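Polyphosphate:AMP phosphotransferase (Meiothermus ruber H328, PDB 5O6M) transfers phosphate from inorganic polyphosphate to nucleotides, converting AMP to ADP and ADP to ATP, as a class III polyphosphate kinase 2. Local coordinates at residues Gln55-Asp66 against Pro112-Ser123. The protein carries 1 engineered substitution. Sequence-based numbering, arbitrary orientation.
Sequences QHKVLVVLQAMD and PRKGELVIFDRS. Engineered in segment 112-123: Asp121 (natural residue Asn). With ATP (adenosine-5'-triphosphate), chain X; PO4 (phosphate ion), chain V.
Leu59 sets CD1 over the centre of one face of the Phe120 ring, a CH-pi contact with CD1 3.5 Å from the ring centroid; Phe91 meets the ring edge to face. A second flat group, the Arg122 guanidinium, has the ATP ribose over one face through C2', while its edge receives Asp66 OD1, the gamma-phosphate and a water. The Arg113 guanidinium meets a phosphate ion at its edge, NH1 donating to PO4 O3, and is salt-bridged to Glu96 of the second subunit. Asp66 OD1 accepts from Arg122 NH2 at 3.1 Å in a salt bridge, the carboxylate and guanidinium planes 67° apart, and the water joins Ala64 O and Asp66 OD1 to Arg122 NH1. Extended from CG to NE, Arg122 delivers NE to ATP O1G at 2.9 Å and NH2 to ATP O2G at 2.8 Å. A methionine in its place would probably leave the gamma-phosphate and Asp66 without this shared cationic partner.

This is the parallel sheet of a P-loop kinase fold, whose ligands bind at the carboxyl ends of the strands; Arg122 lies just past strand 117-121. Strands 57-64 and 117-121, neighbours in its middle, run 17° apart, their backbones interlocked from Val58 N to Glu116 O through to Arg122 N to Leu62 O. Near the carboxyl end of strand 57-64, Gln63 bends at chi2 (-76°), bringing OE1 to accept from Ser123 OG at 2.9 Å; its NE2 is held by Glu126, which also pairs with Arg122 NH1. At the far end, Gly115, in the type II turn 113-116, donates its N across to His56 O at 2.7 Å.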
# COMPACT_ATOMS: atom_id res chain seq x y z
N GLN D 55 10.05 9.29 -18.15
CA GLN D 55 10.67 10.36 -17.38
C GLN D 55 9.64 11.26 -16.71
O GLN D 55 9.76 11.54 -15.51
CB GLN D 55 11.60 11.19 -18.27
CG GLN D 55 12.98 10.60 -18.48
CD GLN D 55 13.69 10.28 -17.18
OE1 GLN D 55 13.22 10.63 -16.10
NE2 GLN D 55 14.84 9.61 -17.28
N HIS D 56 8.66 11.74 -17.46
CA HIS D 56 7.70 12.71 -16.93
C HIS D 56 6.57 12.02 -16.17
O HIS D 56 6.19 10.88 -16.47
CB HIS D 56 7.15 13.56 -18.06
CG HIS D 56 8.18 14.43 -18.70
ND1 HIS D 56 8.79 14.10 -19.89
CD2 HIS D 56 8.71 15.62 -18.32
CE1 HIS D 56 9.66 15.05 -20.21
NE2 HIS D 56 9.63 15.98 -19.27
N LYS D 57 6.01 12.74 -15.20
CA LYS D 57 4.82 12.32 -14.49
C LYS D 57 3.72 13.32 -14.78
O LYS D 57 3.96 14.53 -14.71
CB LYS D 57 5.04 12.24 -12.97
CG LYS D 57 6.44 11.91 -12.52
CD LYS D 57 6.49 11.96 -11.00
CE LYS D 57 7.86 11.66 -10.46
NZ LYS D 57 8.66 12.91 -10.37
N VAL D 58 2.52 12.84 -15.08
CA VAL D 58 1.43 13.70 -15.49
C VAL D 58 0.21 13.42 -14.61
O VAL D 58 -0.25 12.27 -14.54
CB VAL D 58 1.10 13.52 -16.98
CG1 VAL D 58 -0.05 14.42 -17.39
CG2 VAL D 58 2.34 13.78 -17.83
N LEU D 59 -0.31 14.46 -13.96
CA LEU D 59 -1.45 14.36 -13.07
C LEU D 59 -2.58 15.24 -13.60
O LEU D 59 -2.41 16.45 -13.77
CB LEU D 59 -1.07 14.79 -11.64
CG LEU D 59 -2.21 14.93 -10.63
CD1 LEU D 59 -2.90 13.60 -10.37
CD2 LEU D 59 -1.69 15.52 -9.33
N VAL D 60 -3.74 14.62 -13.86
CA VAL D 60 -4.93 15.32 -14.31
C VAL D 60 -5.97 15.26 -13.20
O VAL D 60 -6.42 14.17 -12.82
CB VAL D 60 -5.48 14.72 -15.62
CG1 VAL D 60 -6.79 15.39 -16.01
CG2 VAL D 60 -4.46 14.86 -16.73
N VAL D 61 -6.35 16.43 -12.68
CA VAL D 61 -7.36 16.54 -11.63
C VAL D 61 -8.70 16.89 -12.25
O VAL D 61 -8.78 17.78 -13.12
CB VAL D 61 -6.95 17.59 -10.58
CG1 VAL D 61 -8.04 17.74 -9.52
CG2 VAL D 61 -5.63 17.21 -9.94
N LEU D 62 -9.75 16.18 -11.85
CA LEU D 62 -11.12 16.43 -12.29
C LEU D 62 -11.99 16.70 -11.07
O LEU D 62 -12.10 15.84 -10.18
CB LEU D 62 -11.67 15.25 -13.09
CG LEU D 62 -10.96 14.88 -14.39
CD1 LEU D 62 -11.67 13.73 -15.05
CD2 LEU D 62 -10.90 16.08 -15.33
N GLN D 63 -12.60 17.89 -11.02
CA GLN D 63 -13.59 18.21 -10.01
C GLN D 63 -14.80 18.84 -10.69
O GLN D 63 -14.68 19.52 -11.71
CB GLN D 63 -13.03 19.17 -8.94
CG GLN D 63 -11.93 18.57 -8.04
CD GLN D 63 -12.45 17.63 -6.96
OE1 GLN D 63 -11.70 16.80 -6.44
NE2 GLN D 63 -13.72 17.76 -6.60
N ALA D 64 -15.98 18.59 -10.12
CA ALA D 64 -17.21 19.13 -10.69
C ALA D 64 -18.33 18.98 -9.67
O ALA D 64 -18.25 18.16 -8.75
CB ALA D 64 -17.58 18.44 -12.00
N MET D 65 -19.37 19.79 -9.84
CA MET D 65 -20.62 19.52 -9.14
C MET D 65 -21.11 18.13 -9.51
O MET D 65 -20.77 17.58 -10.57
CB MET D 65 -21.68 20.57 -9.51
CG MET D 65 -21.31 22.01 -9.18
SD MET D 65 -21.07 22.31 -7.41
CE MET D 65 -22.56 21.58 -6.74
N ASP D 66 -21.92 17.55 -8.63
CA ASP D 66 -22.47 16.23 -8.90
C ASP D 66 -23.19 16.23 -10.24
O ASP D 66 -23.95 17.16 -10.55
CB ASP D 66 -23.43 15.81 -7.78
CG ASP D 66 -22.76 15.73 -6.43
OD1 ASP D 66 -21.53 15.49 -6.40
OD2 ASP D 66 -23.45 15.90 -5.41
N PRO D 112 1.10 10.07 -9.75
CA PRO D 112 1.65 9.29 -10.86
C PRO D 112 3.14 9.11 -10.74
O PRO D 112 3.86 9.98 -10.23
CB PRO D 112 1.29 10.14 -12.09
CG PRO D 112 1.26 11.54 -11.56
CD PRO D 112 0.68 11.42 -10.16
N ARG D 113 3.61 7.95 -11.19
CA ARG D 113 5.04 7.68 -11.27
C ARG D 113 5.56 8.09 -12.65
O ARG D 113 4.81 8.50 -13.53
CB ARG D 113 5.32 6.20 -10.99
CG ARG D 113 4.67 5.23 -11.96
CD ARG D 113 5.52 3.97 -12.09
NE ARG D 113 6.80 4.25 -12.73
CZ ARG D 113 7.92 3.57 -12.50
NH1 ARG D 113 7.92 2.58 -11.62
NH2 ARG D 113 9.04 3.90 -13.13
N LYS D 114 6.88 7.98 -12.83
CA LYS D 114 7.48 8.34 -14.11
C LYS D 114 6.90 7.50 -15.24
O LYS D 114 6.74 6.28 -15.11
CB LYS D 114 9.00 8.16 -14.04
CG LYS D 114 9.68 9.20 -13.17
CD LYS D 114 11.18 9.08 -13.23
CE LYS D 114 11.84 10.22 -12.47
NZ LYS D 114 13.31 9.99 -12.31
N GLY D 115 6.55 8.16 -16.34
CA GLY D 115 5.98 7.50 -17.49
C GLY D 115 4.49 7.26 -17.39
O GLY D 115 3.91 6.68 -18.32
N GLU D 116 3.84 7.71 -16.32
CA GLU D 116 2.45 7.40 -16.06
C GLU D 116 1.61 8.67 -16.10
O GLU D 116 2.08 9.76 -15.74
CB GLU D 116 2.30 6.72 -14.69
CG GLU D 116 0.90 6.21 -14.37
CD GLU D 116 0.79 5.69 -12.94
OE1 GLU D 116 1.54 6.18 -12.06
OE2 GLU D 116 -0.04 4.79 -12.69
N LEU D 117 0.37 8.52 -16.54
CA LEU D 117 -0.62 9.59 -16.50
C LEU D 117 -1.74 9.12 -15.58
O LEU D 117 -2.36 8.08 -15.83
CB LEU D 117 -1.15 9.92 -17.90
CG LEU D 117 -2.04 11.15 -18.08
CD1 LEU D 117 -2.25 11.44 -19.56
CD2 LEU D 117 -3.39 11.00 -17.38
N VAL D 118 -2.01 9.89 -14.53
CA VAL D 118 -3.03 9.54 -13.55
C VAL D 118 -4.13 10.58 -13.59
O VAL D 118 -3.86 11.79 -13.63
CB VAL D 118 -2.44 9.41 -12.14
CG1 VAL D 118 -3.55 9.29 -11.12
CG2 VAL D 118 -1.50 8.21 -12.05
N ILE D 119 -5.37 10.11 -13.57
CA ILE D 119 -6.54 10.98 -13.46
C ILE D 119 -7.07 10.84 -12.05
O ILE D 119 -7.42 9.74 -11.61
CB ILE D 119 -7.60 10.61 -14.50
CG1 ILE D 119 -7.02 10.72 -15.91
CG2 ILE D 119 -8.81 11.53 -14.36
CD1 ILE D 119 -7.73 9.86 -16.92
N PHE D 120 -7.11 11.96 -11.32
CA PHE D 120 -7.77 12.01 -10.02
C PHE D 120 -9.26 12.26 -10.26
O PHE D 120 -9.66 13.35 -10.65
CB PHE D 120 -7.16 13.09 -9.13
CG PHE D 120 -5.92 12.65 -8.40
CD1 PHE D 120 -5.36 11.40 -8.65
CD2 PHE D 120 -5.33 13.46 -7.45
CE1 PHE D 120 -4.22 10.99 -7.97
CE2 PHE D 120 -4.19 13.06 -6.77
CZ PHE D 120 -3.63 11.82 -7.02
N ASP D 121 -10.07 11.22 -10.03
CA ASP D 121 -11.52 11.33 -10.09
C ASP D 121 -11.97 11.81 -8.71
O ASP D 121 -12.16 11.01 -7.79
CB ASP D 121 -12.14 9.99 -10.48
CG ASP D 121 -13.64 9.95 -10.25
OD1 ASP D 121 -14.28 11.02 -10.29
OD2 ASP D 121 -14.17 8.84 -10.04
N ARG D 122 -12.12 13.13 -8.58
CA ARG D 122 -12.13 13.79 -7.28
C ARG D 122 -10.73 13.72 -6.69
O ARG D 122 -9.89 12.96 -7.19
CB ARG D 122 -13.16 13.15 -6.34
CG ARG D 122 -14.60 13.37 -6.79
CD ARG D 122 -15.59 12.87 -5.74
NE ARG D 122 -16.94 12.80 -6.27
CZ ARG D 122 -17.80 13.81 -6.26
NH1 ARG D 122 -17.45 14.98 -5.74
NH2 ARG D 122 -19.02 13.65 -6.77
N SER D 123 -10.44 14.49 -5.65
CA SER D 123 -9.05 14.66 -5.26
C SER D 123 -8.98 15.19 -3.83
O SER D 123 -9.97 15.19 -3.09
CB SER D 123 -8.32 15.61 -6.22
OG SER D 123 -8.84 16.92 -6.08
PG ATP X . -19.13 10.01 -7.87
O1G ATP X . -17.69 10.44 -7.85
O2G ATP X . -20.09 11.16 -7.60
O3G ATP X . -19.53 9.33 -9.18
PB ATP X . -19.61 7.39 -6.65
O1B ATP X . -20.99 7.03 -6.24
O2B ATP X . -19.13 6.83 -7.99
O3B ATP X . -19.40 8.97 -6.69
PA ATP X . -17.39 7.61 -4.70
O1A ATP X . -16.17 7.75 -5.53
O2A ATP X . -17.20 6.71 -3.48
O3A ATP X . -18.56 6.94 -5.55
O5' ATP X . -17.84 9.07 -4.09
C5' ATP X . -18.72 9.13 -2.95
C4' ATP X . -18.64 10.45 -2.22
O4' ATP X . -17.37 10.61 -1.55
C3' ATP X . -18.84 11.72 -3.07
O3' ATP X . -20.09 12.32 -2.74
C2' ATP X . -17.67 12.63 -2.64
O2' ATP X . -18.06 13.98 -2.43
C1' ATP X . -17.28 11.99 -1.31
N9 ATP X . -15.94 12.33 -0.83
C8 ATP X . -14.76 12.32 -1.54
N7 ATP X . -13.74 12.78 -0.86
C5 ATP X . -14.27 13.12 0.37
C6 ATP X . -13.71 13.68 1.53
N6 ATP X . -12.43 14.06 1.63
N1 ATP X . -14.52 13.87 2.60
C2 ATP X . -15.81 13.53 2.49
N3 ATP X . -16.46 13.02 1.44
C4 ATP X . -15.63 12.83 0.41
P PO4 V . 5.42 0.84 -9.56
O1 PO4 V . 4.97 0.50 -10.96
O2 PO4 V . 6.26 -0.28 -9.00
O3 PO4 V . 6.23 2.11 -9.58
O4 PO4 V . 4.20 1.04 -8.68
O HOH W 1 -19.37 17.06 -6.11